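Local coordinates for protein Non-reducing end beta-L-arabinofuranosidase (Bacteroides thetaiotaomicron, PDB 5MQO) that probably hydrolyses glycosidic bonds in plant pectin, as a family GH127 glycoside hydrolase of a gut bacterium, at residues 602-607 with 678-683. Numbering follows the deposited sequence.
Sequences GPLVYC and PYYAWG
Tyr606 and Pro678 are paired across two antiparallel strands, 604-609 and 670-678, at a non-hydrogen-bonded position, CA to CA 4.3 Å, in the mixed sheet of the GH127 C-terminal domain. Here strand 670-678 ends, and the chain turns off into the loop leading to strand 690-697. Proline, which has no N-H, is tolerated here because a non-hydrogen-bonded pair needs none towards strand 604-609.

One backbone hydrogen bond crosses the contact: Tyr679 N donates to Val605 O at 3.0 Å. Beyond it the loop closes on itself, Trp682 N bonding to Tyr679 O, and the chain leaves the sheet.

Most of the remaining contacts are apolar and buried. With CG anti to its carbonyl carbon (chi1 -86°), the Tyr606 ring lies alongside the proline, Pro678 CA over the rim of one face and ring atom CE2 3.8 Å from Pro678 CD. Its hydroxyl hydrogen-bonds to Val643 O on strand 640-651, which flanks 670-678, so a tyrosine serves both the apolar flank and a buried polar end. Leu604 adds its two branches, CD1 to Pro678 CG at 4.2 Å and CD2 to Tyr680 CD2, a forked side chain reaching two residues at once. CG anti to the backbone N (chi1 175°) sends the Tyr679 ring opposite to the Pro678 ring, with Cys607 CB at its edge, and its hydroxyl hydrogen-bonds to Pro432 O.

Cys607, small and weakly polar, fits where the loop bends past the strand: its SG sits 3.7 Å from Tyr679 CA and 4.0 Å from Trp682 CB.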
loop_
_atom_site.group_PDB
_atom_site.type_symbol
_atom_site.label_atom_id
_atom_site.label_comp_id
_atom_site.label_asym_id
_atom_site.label_seq_id
_atom_site.Cartn_x
_atom_site.Cartn_y
_atom_site.Cartn_z
ATOM N N GLY A 602 -4.976 12.649 -11.966
ATOM C CA GLY A 602 -4.725 11.245 -12.142
ATOM C C GLY A 602 -4.860 10.585 -10.777
ATOM O O GLY A 602 -5.869 10.849 -10.075
ATOM N N PRO A 603 -3.848 9.764 -10.378
ATOM C CA PRO A 603 -3.851 9.001 -9.130
ATOM C C PRO A 603 -3.262 9.709 -7.923
ATOM O O PRO A 603 -3.328 9.154 -6.803
ATOM C CB PRO A 603 -2.992 7.790 -9.465
ATOM C CG PRO A 603 -1.963 8.334 -10.405
ATOM C CD PRO A 603 -2.641 9.450 -11.184
ATOM N N LEU A 604 -2.703 10.900 -8.115
ATOM C CA LEU A 604 -2.041 11.600 -7.014
ATOM C C LEU A 604 -2.988 12.549 -6.330
ATOM O O LEU A 604 -3.597 13.396 -6.964
ATOM C CB LEU A 604 -0.818 12.377 -7.495
ATOM C CG LEU A 604 0.300 11.514 -8.101
ATOM C CD1 LEU A 604 1.450 12.397 -8.563
ATOM C CD2 LEU A 604 0.820 10.446 -7.145
ATOM N N VAL A 605 -3.106 12.407 -5.027
ATOM C CA VAL A 605 -3.783 13.404 -4.184
ATOM C C VAL A 605 -2.799 14.532 -4.006
ATOM O O VAL A 605 -1.610 14.294 -3.731
ATOM C CB VAL A 605 -4.171 12.798 -2.812
ATOM C CG1 VAL A 605 -4.692 13.860 -1.836
ATOM C CG2 VAL A 605 -5.177 11.685 -3.048
ATOM N N TYR A 606 -3.279 15.748 -4.200
ATOM C CA TYR A 606 -2.436 16.910 -3.999
ATOM C C TYR A 606 -2.718 17.552 -2.644
ATOM O O TYR A 606 -3.780 17.351 -2.042
ATOM C CB TYR A 606 -2.604 17.913 -5.145
ATOM C CG TYR A 606 -1.708 17.603 -6.325
ATOM C CD1 TYR A 606 -2.023 16.570 -7.213
ATOM C CD2 TYR A 606 -0.552 18.321 -6.541
ATOM C CE1 TYR A 606 -1.198 16.259 -8.278
ATOM C CE2 TYR A 606 0.269 18.043 -7.607
ATOM C CZ TYR A 606 -0.055 17.005 -8.479
ATOM O OH TYR A 606 0.762 16.697 -9.540
ATOM N N CYS A 607 -1.741 18.340 -2.200
ATOM C CA CYS A 607 -1.838 19.135 -0.976
ATOM C C CYS A 607 -1.216 20.483 -1.172
ATOM O O CYS A 607 -0.596 20.730 -2.201
ATOM C CB CYS A 607 -1.089 18.432 0.152
ATOM S SG CYS A 607 0.697 18.366 -0.068
ATOM N N PRO A 678 2.318 17.140 -4.780
ATOM C CA PRO A 678 1.741 15.862 -4.390
ATOM C C PRO A 678 1.914 15.611 -2.908
ATOM O O PRO A 678 2.950 15.966 -2.340
ATOM C CB PRO A 678 2.560 14.848 -5.194
ATOM C CG PRO A 678 3.061 15.627 -6.356
ATOM C CD PRO A 678 3.407 16.942 -5.737
ATOM N N TYR A 679 0.894 15.030 -2.294
ATOM C CA TYR A 679 0.936 14.733 -0.877
ATOM C C TYR A 679 2.161 13.944 -0.539
ATOM O O TYR A 679 2.865 14.317 0.401
ATOM C CB TYR A 679 -0.300 13.967 -0.454
ATOM C CG TYR A 679 -0.336 13.501 0.968
ATOM C CD1 TYR A 679 -0.548 14.402 2.026
ATOM C CD2 TYR A 679 -0.215 12.157 1.261
ATOM C CE1 TYR A 679 -0.604 13.950 3.350
ATOM C CE2 TYR A 679 -0.288 11.691 2.568
ATOM C CZ TYR A 679 -0.478 12.581 3.613
ATOM O OH TYR A 679 -0.532 12.077 4.884
ATOM N N TYR A 680 2.466 12.901 -1.322
ATOM C CA TYR A 680 3.569 12.020 -0.967
ATOM C C TYR A 680 4.860 12.811 -0.763
ATOM O O TYR A 680 5.633 12.494 0.125
ATOM C CB TYR A 680 3.773 10.912 -2.005
ATOM C CG TYR A 680 4.563 11.313 -3.227
ATOM C CD1 TYR A 680 5.939 11.232 -3.245
ATOM C CD2 TYR A 680 3.918 11.761 -4.374
ATOM C CE1 TYR A 680 6.649 11.603 -4.371
ATOM C CE2 TYR A 680 4.628 12.144 -5.503
ATOM C CZ TYR A 680 5.984 12.066 -5.486
ATOM O OH TYR A 680 6.664 12.427 -6.590
ATOM N N ALA A 681 5.067 13.845 -1.578
ATOM C CA ALA A 681 6.241 14.724 -1.492
ATOM C C ALA A 681 6.171 15.825 -0.407
ATOM O O ALA A 681 7.078 16.679 -0.356
ATOM C CB ALA A 681 6.470 15.385 -2.845
ATOM N N TRP A 682 5.143 15.828 0.456
ATOM C CA TRP A 682 5.083 16.846 1.503
ATOM C C TRP A 682 6.226 16.651 2.500
ATOM O O TRP A 682 6.819 15.567 2.578
ATOM C CB TRP A 682 3.705 16.943 2.183
ATOM C CG TRP A 682 3.512 16.194 3.403
ATOM C CD1 TRP A 682 3.127 14.917 3.504
ATOM C CD2 TRP A 682 3.647 16.681 4.733
ATOM N NE1 TRP A 682 3.013 14.555 4.805
ATOM C CE2 TRP A 682 3.339 15.621 5.591
ATOM C CE3 TRP A 682 4.018 17.919 5.290
ATOM C CZ2 TRP A 682 3.363 15.745 7.001
ATOM C CZ3 TRP A 682 4.061 18.042 6.690
ATOM C CH2 TRP A 682 3.727 16.957 7.527
ATOM N N GLY A 683 6.551 17.738 3.200
ATOM C CA GLY A 683 7.533 17.725 4.264
ATOM C C GLY A 683 8.945 17.374 3.842
ATOM O O GLY A 683 9.650 16.770 4.615
#